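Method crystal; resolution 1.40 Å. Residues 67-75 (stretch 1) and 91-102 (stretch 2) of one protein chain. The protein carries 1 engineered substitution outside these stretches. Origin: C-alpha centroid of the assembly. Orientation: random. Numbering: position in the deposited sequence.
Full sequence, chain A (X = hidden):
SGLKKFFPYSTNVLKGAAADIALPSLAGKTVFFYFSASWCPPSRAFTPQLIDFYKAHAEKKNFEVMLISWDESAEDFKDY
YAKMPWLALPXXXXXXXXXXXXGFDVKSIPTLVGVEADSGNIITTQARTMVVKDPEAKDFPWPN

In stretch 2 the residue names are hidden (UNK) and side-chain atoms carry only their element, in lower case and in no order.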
# COMPACT_ATOMS: atom_id res chain seq x y z
N LEU A 67 2.89 -1.12 -1.66
CA LEU A 67 2.43 -2.14 -2.59
C LEU A 67 2.56 -3.52 -1.97
O LEU A 67 3.65 -3.88 -1.52
CB LEU A 67 3.33 -2.12 -3.84
CG LEU A 67 3.06 -3.21 -4.88
CD1 LEU A 67 1.64 -3.08 -5.43
CD2 LEU A 67 4.08 -3.22 -5.98
N ILE A 68 1.44 -4.24 -1.99
CA ILE A 68 1.38 -5.65 -1.61
C ILE A 68 1.02 -6.35 -2.92
O ILE A 68 -0.11 -6.29 -3.39
CB ILE A 68 0.38 -5.91 -0.49
CG1 ILE A 68 0.58 -4.98 0.71
CG2 ILE A 68 0.52 -7.38 -0.08
CD1 ILE A 68 1.97 -4.98 1.29
N SER A 69 2.01 -7.00 -3.53
CA SER A 69 1.88 -7.43 -4.93
C SER A 69 1.30 -8.80 -5.14
O SER A 69 1.78 -9.78 -4.59
CB SER A 69 3.28 -7.40 -5.57
OG SER A 69 3.30 -8.08 -6.81
N TRP A 70 0.29 -8.87 -5.99
CA TRP A 70 -0.20 -10.13 -6.50
C TRP A 70 0.40 -10.42 -7.86
O TRP A 70 -0.18 -11.15 -8.66
CB TRP A 70 -1.72 -10.13 -6.60
CG TRP A 70 -2.51 -10.26 -5.34
CD1 TRP A 70 -2.09 -10.20 -4.04
CD2 TRP A 70 -3.92 -10.52 -5.27
NE1 TRP A 70 -3.14 -10.39 -3.17
CE2 TRP A 70 -4.28 -10.59 -3.91
CE3 TRP A 70 -4.93 -10.71 -6.22
CZ2 TRP A 70 -5.57 -10.83 -3.49
CZ3 TRP A 70 -6.22 -10.95 -5.79
CH2 TRP A 70 -6.52 -11.01 -4.44
N ASP A 71 1.57 -9.90 -8.19
CA ASP A 71 2.16 -10.12 -9.50
C ASP A 71 2.58 -11.58 -9.67
O ASP A 71 2.80 -12.33 -8.73
CB ASP A 71 3.35 -9.17 -9.68
CG ASP A 71 2.92 -7.76 -9.97
OD1 ASP A 71 2.40 -7.52 -11.11
OD2 ASP A 71 3.07 -6.86 -9.09
N GLU A 72 2.66 -11.95 -10.96
CA GLU A 72 2.90 -13.35 -11.33
C GLU A 72 4.36 -13.81 -11.21
O GLU A 72 4.66 -14.99 -11.05
CB GLU A 72 2.52 -13.56 -12.80
CG GLU A 72 1.11 -13.15 -13.18
CD GLU A 72 0.71 -13.53 -14.59
OE1 GLU A 72 0.30 -14.70 -14.76
OE2 GLU A 72 0.82 -12.66 -15.49
N SER A 73 5.28 -12.88 -11.30
CA SER A 73 6.70 -13.21 -11.32
C SER A 73 7.48 -12.04 -10.78
O SER A 73 7.01 -10.88 -10.69
CB SER A 73 7.24 -13.46 -12.74
OG SER A 73 7.24 -12.28 -13.52
N ALA A 74 8.72 -12.33 -10.42
CA ALA A 74 9.66 -11.38 -9.90
C ALA A 74 9.87 -10.30 -10.94
O ALA A 74 9.97 -9.14 -10.64
CB ALA A 74 11.01 -12.06 -9.61
N GLU A 75 9.93 -10.68 -12.21
CA GLU A 75 10.16 -9.69 -13.25
C GLU A 75 8.99 -8.73 -13.42
O GLU A 75 9.12 -7.53 -13.59
CB GLU A 75 10.53 -10.42 -14.53
CG GLU A 75 11.47 -11.60 -14.25
CD GLU A 75 10.85 -12.86 -13.64
OE1 GLU A 75 9.91 -13.46 -14.21
OE2 GLU A 75 11.23 -13.37 -12.58
N UNK A 91 9.07 -8.46 -3.02
CA UNK A 91 8.43 -9.56 -3.70
C UNK A 91 8.76 -10.92 -3.14
O UNK A 91 7.88 -11.80 -3.05
c UNK A 91 7.88 -12.74 -7.06
c UNK A 91 8.71 -9.54 -5.20
c UNK A 91 6.59 -12.49 -7.36
c UNK A 91 6.60 -10.40 -6.34
c UNK A 91 8.55 -11.75 -6.34
c UNK A 91 5.94 -11.35 -7.03
c UNK A 91 7.93 -10.57 -5.98
N UNK A 92 10.02 -11.16 -2.76
CA UNK A 92 10.38 -12.51 -2.30
C UNK A 92 9.67 -12.90 -1.03
O UNK A 92 9.60 -14.09 -0.70
c UNK A 92 12.22 -13.68 -4.54
c UNK A 92 11.90 -12.68 -2.22
o UNK A 92 12.62 -14.83 -4.23
c UNK A 92 12.58 -12.57 -3.59
o UNK A 92 11.57 -13.38 -5.55
N UNK A 93 9.11 -11.94 -0.30
CA UNK A 93 8.29 -12.23 0.88
C UNK A 93 6.87 -12.56 0.45
O UNK A 93 5.89 -11.84 0.67
o UNK A 93 7.07 -12.49 3.38
c UNK A 93 8.26 -11.04 1.85
c UNK A 93 7.52 -11.34 3.14
o UNK A 93 7.39 -10.40 3.96
N UNK A 94 6.75 -13.71 -0.21
CA UNK A 94 5.45 -14.21 -0.63
C UNK A 94 4.52 -14.54 0.53
O UNK A 94 3.34 -14.20 0.56
c UNK A 94 4.39 -12.11 -4.10
c UNK A 94 5.62 -14.26 -4.01
c UNK A 94 6.40 -15.03 -2.91
n UNK A 94 5.37 -12.88 -3.63
c UNK A 94 5.61 -15.38 -1.62
n UNK A 94 4.26 -10.87 -3.68
n UNK A 94 3.53 -12.58 -5.00
N UNK A 95 5.10 -15.19 1.52
CA UNK A 95 4.38 -15.54 2.74
C UNK A 95 3.77 -14.28 3.39
O UNK A 95 2.64 -14.29 3.88
c UNK A 95 6.43 -18.38 4.60
c UNK A 95 7.16 -19.64 4.15
c UNK A 95 5.28 -16.27 3.75
n UNK A 95 7.99 -20.35 5.17
c UNK A 95 5.63 -17.73 3.47
N UNK A 96 4.50 -13.17 3.39
CA UNK A 96 4.04 -11.92 3.99
C UNK A 96 2.89 -11.31 3.21
O UNK A 96 1.96 -10.72 3.75
N UNK A 97 2.95 -11.45 1.88
CA UNK A 97 1.83 -11.05 1.02
C UNK A 97 0.57 -11.86 1.33
O UNK A 97 -0.53 -11.32 1.44
c UNK A 97 1.09 -13.18 -2.78
c UNK A 97 1.02 -10.88 -1.43
s UNK A 97 -0.01 -12.36 -1.72
c UNK A 97 2.19 -11.13 -0.46
N UNK A 98 0.72 -13.17 1.51
CA UNK A 98 -0.46 -14.01 1.79
C UNK A 98 -1.03 -13.68 3.19
O UNK A 98 -2.24 -13.64 3.38
c UNK A 98 -0.16 -15.49 1.69
c UNK A 98 -0.79 -15.87 -0.77
c UNK A 98 0.28 -15.95 0.31
o UNK A 98 -1.98 -15.70 -0.43
o UNK A 98 -0.41 -15.98 -1.97
N UNK A 99 -0.13 -13.40 4.13
CA UNK A 99 -0.50 -13.02 5.48
C UNK A 99 -1.39 -11.77 5.48
O UNK A 99 -2.46 -11.67 6.13
c UNK A 99 0.52 -12.48 7.72
c UNK A 99 0.17 -13.19 10.00
c UNK A 99 0.39 -13.49 8.66
c UNK A 99 0.08 -11.89 10.39
c UNK A 99 0.77 -12.82 6.29
c UNK A 99 0.44 -11.18 8.11
c UNK A 99 0.22 -10.87 9.46
N UNK A 100 -0.98 -10.75 4.73
CA UNK A 100 -1.74 -9.50 4.63
C UNK A 100 -3.02 -9.67 3.82
O UNK A 100 -4.06 -9.08 4.17
c UNK A 100 -0.26 -7.22 6.26
c UNK A 100 -0.89 -8.37 4.04
c UNK A 100 1.25 -7.04 4.29
c UNK A 100 0.22 -7.94 4.99
N UNK A 101 -2.97 -10.48 2.76
CA UNK A 101 -4.20 -10.73 2.01
C UNK A 101 -5.25 -11.33 2.92
O UNK A 101 -6.40 -10.90 2.89
c UNK A 101 -5.09 -12.12 0.08
o UNK A 101 -2.98 -10.93 -0.08
c UNK A 101 -3.84 -11.65 0.83
N UNK A 102 -4.87 -12.30 3.74
CA UNK A 102 -5.85 -12.88 4.65
C UNK A 102 -6.27 -11.92 5.74
O UNK A 102 -7.45 -11.75 6.07
c UNK A 102 -5.18 -14.10 5.26
o UNK A 102 -4.99 -15.04 4.20
c UNK A 102 -6.11 -14.81 6.28
O HOH W 1 3.71 -14.64 -6.97

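Position 91 carries seven side-chain carbons, one leading into a six-membered ring. The CA-to-CB bond points toward stretch 1, and the ring covers the turn after the strand: one face lies under Ala74 CA, which sits 4.0 Å from the ring centroid and 28° off its normal, a CH-pi geometry. An all-carbon six-ring with no hydroxyl is Phe91. Its edge faces Ser69 OG and Asp71 O, with Phe91 CE1 3.7 Å from Asp71 O.

Position 92 has three carbons, the third bearing two oxygens, and touches stretch 1 marginally, near Ala74 CB. This carboxylate on a two-carbon stem is Glu92; its OE2 lies 4.3 Å from Ala74 CB.

Position 93 has two carbons, the second with two oxygens, and is out of reach of stretch 1. It is Asp93, the N-cap of the helix: its OD1 accepts from the backbone N of position 96 at 2.7 Å.

Position 94 shows three carbons, a nitrogen, then a carbon carrying two more nitrogens, a guanidinium whose end reaches Ser69 O. This is Arg94. NH2 donates to Ser69 O at 2.9 Å (159°), while NH1 makes a weak bond to the same oxygen at 3.3 Å (134°). NE donates to Phe91 O at 2.8 Å, tying the group back to its own stretch.

Position 95 has four carbons in a row ending in nitrogen, directed to solvent without reaching stretch 1: Lys95.

Position 96 has no side-chain atoms, hence Gly96. An ideal CB here would lie 2.3 Å from Asp93 OD2, a clash with the capping residue.

Position 97 is an unbranched chain of two carbons, a sulfur and a terminal carbon, pointing toward the strand; the thioether identifies Met97. CG packs 3.8 Å from Ile68 CG2, and SD lies 3.8 Å from Trp70 CD1, oblique to the indole.

Position 98 has three carbons, the last with two oxygens, and makes no contact with stretch 1: Glu98.

Position 99 has one carbon and a six-carbon ring, out of reach of the strand: Phe99.

Position 100 has four carbons forked at the second and points toward the strand. This is Leu100, whose CD1 meets Ile68 CD1 at 3.7 Å.

Position 101 has one carbon carrying an oxygen and a carbon, with the oxygen near the plane of the Trp70 ring. It is Thr101: OG1 accepts from Trp70 NE1 at 3.1 Å (164°) and donates to Met97 O at 2.9 Å.

Position 102 repeats that branched pattern but is out of reach: Thr102.

The contact joins a strand and a helix whose directions differ by 105°. Met97 and Leu100 pack on Ile68, while Phe91 covers the turn through Ala74. Polar bonds bracket this apolar center: Arg94 holds Ser69 O, and Thr101 holds the indole. A water adds a bridge, donating to Asp71 O at 3.0 Å and accepting from Arg94 NH1 at 2.9 Å.

Stretch 2 91-102: FEDRKGMEFLTT
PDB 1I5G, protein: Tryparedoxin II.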